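Local coordinates for protein HP0721 (Helicobacter pylori, PDB 2XRH) that is a secreted protein of unknown function whose helical DUF1104-family portion binds nicotinic acid in a pocket in the crystal, at residues V25-P28 against Q29-V32; D33-K36 against E37-R41. One frame throughout, in Å; residues are numbered along the deposited sequence. Where two conformers were deposited one is given.

Contact 1 of 2, residues V25-P28 against Q29-V32. With NIO (nicotinic acid), chain B.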
loop_
_atom_site.group_PDB
_atom_site.type_symbol
_atom_site.label_atom_id
_atom_site.label_comp_id
_atom_site.label_asym_id
_atom_site.label_seq_id
_atom_site.Cartn_x
_atom_site.Cartn_y
_atom_site.Cartn_z
ATOM N N VAL A 25 3.403 9.769 -10.636
ATOM C CA VAL A 25 3.965 11.095 -10.363
ATOM C C VAL A 25 2.983 12.225 -10.563
ATOM O O VAL A 25 3.290 13.351 -10.187
ATOM C CB VAL A 25 5.229 11.355 -11.186
ATOM C CG1 VAL A 25 6.210 10.276 -10.923
ATOM C CG2 VAL A 25 4.937 11.410 -12.580
ATOM N N VAL A 26 1.809 11.934 -11.117
ATOM C CA VAL A 26 0.806 12.979 -11.361
ATOM C C VAL A 26 0.366 13.516 -9.987
ATOM O O VAL A 26 0.194 12.759 -9.064
ATOM C CB VAL A 26 -0.418 12.428 -12.141
ATOM C CG1 VAL A 26 -1.543 13.424 -12.250
ATOM C CG2 VAL A 26 -0.002 11.950 -13.541
ATOM N N ALA A 27 0.203 14.825 -9.874
ATOM C CA ALA A 27 -0.178 15.437 -8.596
ATOM C C ALA A 27 -1.606 15.041 -8.239
ATOM O O ALA A 27 -2.445 14.882 -9.125
ATOM C CB ALA A 27 -0.062 16.949 -8.673
ATOM N N PRO A 28 -1.889 14.839 -6.959
ATOM C CA PRO A 28 -3.274 14.513 -6.582
ATOM C C PRO A 28 -4.304 15.488 -7.141
ATOM O O PRO A 28 -5.402 15.069 -7.490
ATOM C CB PRO A 28 -3.219 14.487 -5.069
ATOM C CG PRO A 28 -1.814 14.012 -4.769
ATOM C CD PRO A 28 -0.953 14.651 -5.835
ATOM N N GLN A 29 -3.977 16.770 -7.198
ATOM C CA GLN A 29 -4.921 17.773 -7.692
ATOM C C GLN A 29 -5.290 17.547 -9.164
ATOM O O GLN A 29 -6.265 18.074 -9.624
ATOM C CB GLN A 29 -4.368 19.190 -7.495
ATOM C CG GLN A 29 -3.131 19.470 -8.343
ATOM C CD GLN A 29 -2.377 20.707 -7.956
ATOM O OE1 GLN A 29 -2.555 21.751 -8.554
ATOM N NE2 GLN A 29 -1.519 20.587 -6.957
ATOM N N ASP A 30 -4.468 16.763 -9.882
ATOM C CA ASP A 30 -4.675 16.456 -11.309
ATOM C C ASP A 30 -5.095 15.020 -11.540
ATOM O O ASP A 30 -5.338 14.659 -12.702
ATOM C CB ASP A 30 -3.403 16.718 -12.114
ATOM C CG ASP A 30 -2.967 18.166 -12.073
ATOM O OD1 ASP A 30 -3.844 19.060 -12.182
ATOM O OD2 ASP A 30 -1.738 18.418 -11.960
ATOM N N ILE A 31 -5.308 14.257 -10.473
ATOM C CA ILE A 31 -5.509 12.821 -10.611
ATOM C C ILE A 31 -6.847 12.440 -11.204
ATOM O O ILE A 31 -6.914 11.471 -11.949
ATOM C CB ILE A 31 -5.175 11.990 -9.309
ATOM C CG1 ILE A 31 -4.608 10.602 -9.685
ATOM C CG2 ILE A 31 -6.343 11.917 -8.315
ATOM C CD1 ILE A 31 -3.155 10.685 -10.347
ATOM N N VAL A 32 -7.911 13.182 -10.893
ATOM C CA VAL A 32 -9.210 12.870 -11.483
ATOM C C VAL A 32 -9.166 13.086 -13.007
ATOM O O VAL A 32 -9.610 12.241 -13.774
ATOM C CB VAL A 32 -10.364 13.687 -10.813
ATOM C CG1 VAL A 32 -11.659 13.592 -11.608
ATOM C CG2 VAL A 32 -10.581 13.170 -9.391
HETATM N N NIO B . -4.934 6.909 -11.170
HETATM C C1 NIO B . -3.686 7.173 -10.731
HETATM C C2 NIO B . -3.190 6.543 -9.576
HETATM C C3 NIO B . -3.973 5.682 -8.862
HETATM C C4 NIO B . -5.248 5.435 -9.347
HETATM C C5 NIO B . -5.709 6.064 -10.500
HETATM C C6 NIO B . -1.852 6.902 -9.037
HETATM O O1 NIO B . -1.700 6.825 -7.783
HETATM O O2 NIO B . -0.976 7.327 -9.802
HETATM O O HOH W 1 0.372 16.663 -12.072
HETATM O O HOH W 2 -7.876 15.422 -8.891
#
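V26 lays its CG1 methyl obliquely across the end of I31, 3.7 Å from CD1, while the same methyl rests 3.8 Å from CB of D30. CG1 can meet both residues because it stands anti to the backbone N of V26 (chi1 172°), and the turn at A27-Q29 brings D30 and I31 back to it. I31 faces two ways: its CD1 touches V26 and also lies 3.6 Å from C1 of nicotinic acid, so one terminal methyl separates the valine from the pyridine ring. Its CG1 comes nearly as close to the ligand, 3.7 Å from the same C1.

The backbone supplies the fold-back. D30 N donates to A27 O, and I31 N donates to P28 O at 3.1 Å, two overlapping i+3 to i bonds that wind the chain into helix 31-44. Two waters bridge the turn. One molecule accepts a hydrogen bond from A27 N and donates to OD2 of D30 at 2.7 Å, tying the carboxylate back to the loop. Another donates to P28 O and accepts from V32 N, so that P28 O serves both a turn and a water bridge. P28 and I31 also pack on helix 70-86, where R76 hydrogen-bonds V26 O through NH2 and the ligand through NH1.

The chemistry thus divides in two. I31 lays hydrocarbon against the aromatic ring, and V26 backs its terminal methyl, while R76 hydrogen-bonds the ligand, probably at its carboxylate, and the V26 carbonyl probably helps to hold that arginine in place. Around the turn, water and a turn bond share P28 O, and a water takes the V32 amide.

Contact 2 of 2, residues D33-K36 against E37-R41; sequences DYTK and ELKKR
Y34 and L38, one helical turn apart, make the tight half of this contact. CD1 of L38 sits over a face of the tyrosine ring, 4.0 Å from its centroid and 30° off the normal, a CH-pi contact in which the methyl comes nearest CE2, at 3.5 Å. With CG of Y34 anti to its backbone N (chi1 180°), the ring is carried along the helix toward L38, and its hydroxyl reaches on to hydrogen-bond the carbonyl of L19. Beneath the side chains the backbone follows regular alpha-helical pairing, from E37 N to D33 O through K40 N to K36 O.

The solvent side, formed by K36, K39 and K40, is looser. K36 runs out extended, while the exposed K40 is bent near its end and was modelled in two conformers. K39 runs alongside T35, pointing the same way, yet their side chains come together only at K39 CE and T35 CG2, 4.0 Å apart. T35 itself is buried despite this slack contact, and its OG1 is held by the carbonyl of I31. Between these extremes R41 grips E37 side-on: NE, at 2.6 Å, and NH2 both donate to OE2, which lies in the guanidinium plane, while NH1 bridges to D16.

Helix 31-44 therefore turns Y34 and L38 toward L57 of helix 47-65, F53 of the same helix also packing on L38, whereas L19 of helix 16-21 lies against E37, L38 and R41.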
loop_
_atom_site.group_PDB
_atom_site.type_symbol
_atom_site.label_atom_id
_atom_site.label_comp_id
_atom_site.label_asym_id
_atom_site.label_seq_id
_atom_site.Cartn_x
_atom_site.Cartn_y
_atom_site.Cartn_z
ATOM N N ASP A 33 -8.611 14.194 -13.448
ATOM C CA ASP A 33 -8.479 14.462 -14.858
ATOM C C ASP A 33 -7.582 13.439 -15.544
ATOM O O ASP A 33 -7.882 12.975 -16.630
ATOM C CB ASP A 33 -7.916 15.859 -15.095
ATOM C CG ASP A 33 -8.944 16.974 -14.843
ATOM O OD1 ASP A 33 -10.149 16.699 -14.671
ATOM O OD2 ASP A 33 -8.518 18.139 -14.802
ATOM N N TYR A 34 -6.497 13.050 -14.887
ATOM C CA TYR A 34 -5.615 12.034 -15.452
ATOM C C TYR A 34 -6.340 10.713 -15.629
ATOM O O TYR A 34 -6.243 10.075 -16.676
ATOM C CB TYR A 34 -4.429 11.857 -14.519
ATOM C CG TYR A 34 -3.391 10.821 -14.942
ATOM C CD1 TYR A 34 -2.586 10.990 -16.035
ATOM C CD2 TYR A 34 -3.184 9.691 -14.143
ATOM C CE1 TYR A 34 -1.618 10.027 -16.384
ATOM C CE2 TYR A 34 -2.233 8.757 -14.461
ATOM C CZ TYR A 34 -1.454 8.908 -15.572
ATOM O OH TYR A 34 -0.499 7.963 -15.885
ATOM N N THR A 35 -7.048 10.287 -14.612
ATOM C CA THR A 35 -7.764 9.019 -14.614
ATOM C C THR A 35 -8.870 9.028 -15.662
ATOM O O THR A 35 -9.011 8.073 -16.412
ATOM C CB THR A 35 -8.347 8.755 -13.226
ATOM O OG1 THR A 35 -7.292 8.740 -12.253
ATOM C CG2 THR A 35 -9.120 7.464 -13.149
ATOM N N LYS A 36 -9.616 10.133 -15.750
ATOM C CA LYS A 36 -10.602 10.289 -16.817
ATOM C C LYS A 36 -9.951 10.177 -18.201
ATOM O O LYS A 36 -10.516 9.532 -19.084
ATOM C CB LYS A 36 -11.382 11.601 -16.660
ATOM C CG LYS A 36 -12.299 11.626 -15.438
ATOM C CD LYS A 36 -12.981 12.978 -15.251
ATOM C CE LYS A 36 -14.034 12.878 -14.158
ATOM N NZ LYS A 36 -14.752 14.199 -13.929
ATOM N N GLU A 37 -8.797 10.781 -18.406
ATOM C CA GLU A 37 -8.120 10.712 -19.688
ATOM C C GLU A 37 -7.677 9.277 -20.011
ATOM O O GLU A 37 -7.886 8.796 -21.108
ATOM C CB GLU A 37 -6.959 11.669 -19.805
ATOM C CG GLU A 37 -6.384 11.751 -21.226
ATOM C CD GLU A 37 -7.300 12.497 -22.217
ATOM O OE1 GLU A 37 -8.116 13.335 -21.768
ATOM O OE2 GLU A 37 -7.209 12.233 -23.425
ATOM N N LEU A 38 -7.135 8.581 -19.030
ATOM C CA LEU A 38 -6.688 7.194 -19.221
ATOM C C LEU A 38 -7.859 6.320 -19.582
ATOM O O LEU A 38 -7.745 5.543 -20.504
ATOM C CB LEU A 38 -6.018 6.681 -17.946
ATOM C CG LEU A 38 -4.629 7.161 -17.552
ATOM C CD1 LEU A 38 -4.231 6.444 -16.242
ATOM C CD2 LEU A 38 -3.599 6.944 -18.661
ATOM N N LYS A 39 -8.994 6.505 -18.905
ATOM C CA LYS A 39 -10.208 5.705 -19.136
ATOM C C LYS A 39 -10.735 6.012 -20.523
ATOM O O LYS A 39 -11.096 5.104 -21.249
ATOM C CB LYS A 39 -11.271 5.884 -18.059
ATOM C CG LYS A 39 -10.903 5.303 -16.701
ATOM C CD LYS A 39 -12.064 5.458 -15.680
ATOM C CE LYS A 39 -11.806 4.761 -14.334
ATOM N NZ LYS A 39 -12.361 3.367 -14.223
ATOM N N LYS A 40 -10.742 7.283 -20.889
ATOM C CA LYS A 40 -11.127 7.701 -22.247
ATOM C C LYS A 40 -10.313 6.970 -23.316
ATOM O O LYS A 40 -10.881 6.423 -24.277
ATOM C CB LYS A 40 -10.957 9.212 -22.403
ATOM C CG LYS A 40 -11.017 9.703 -23.830
ATOM C CD LYS A 40 -11.371 11.186 -23.851
ATOM C CE LYS A 40 -12.669 11.472 -23.097
ATOM N NZ LYS A 40 -13.869 10.879 -23.747
ATOM N N ARG A 41 -8.996 6.945 -23.161
ATOM C CA ARG A 41 -8.101 6.328 -24.132
ATOM C C ARG A 41 -8.319 4.815 -24.157
ATOM O O ARG A 41 -8.438 4.216 -25.221
ATOM C CB ARG A 41 -6.608 6.597 -23.854
ATOM C CG ARG A 41 -6.151 8.035 -23.691
ATOM C CD ARG A 41 -6.295 8.867 -24.893
ATOM N NE ARG A 41 -5.909 10.273 -24.625
ATOM C CZ ARG A 41 -4.699 10.814 -24.748
ATOM N NH1 ARG A 41 -3.665 10.110 -25.197
ATOM N NH2 ARG A 41 -4.529 12.122 -24.502
#

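Contacts 1 and 2 are consecutive pieces of one chain, their centres about 12 Å apart: the first brings the loop into helix 31-44, the second continues along it. They meet directly where V26 CG2 packs 3.7 Å from Y34 CD1, joining the loop valine to the Y34 ring of contact 2. Each also gives one residue to the nicotinic acid pocket, I31 from contact 1 and T35 from contact 2. I31 contributes hydrocarbon, whereas T35 contributes a hydroxyl, its OG1 lying 3.2 Å from the ring N of the ligand in a weak hydrogen bond. G24, R76, Q77, M92 and L98 complete the site.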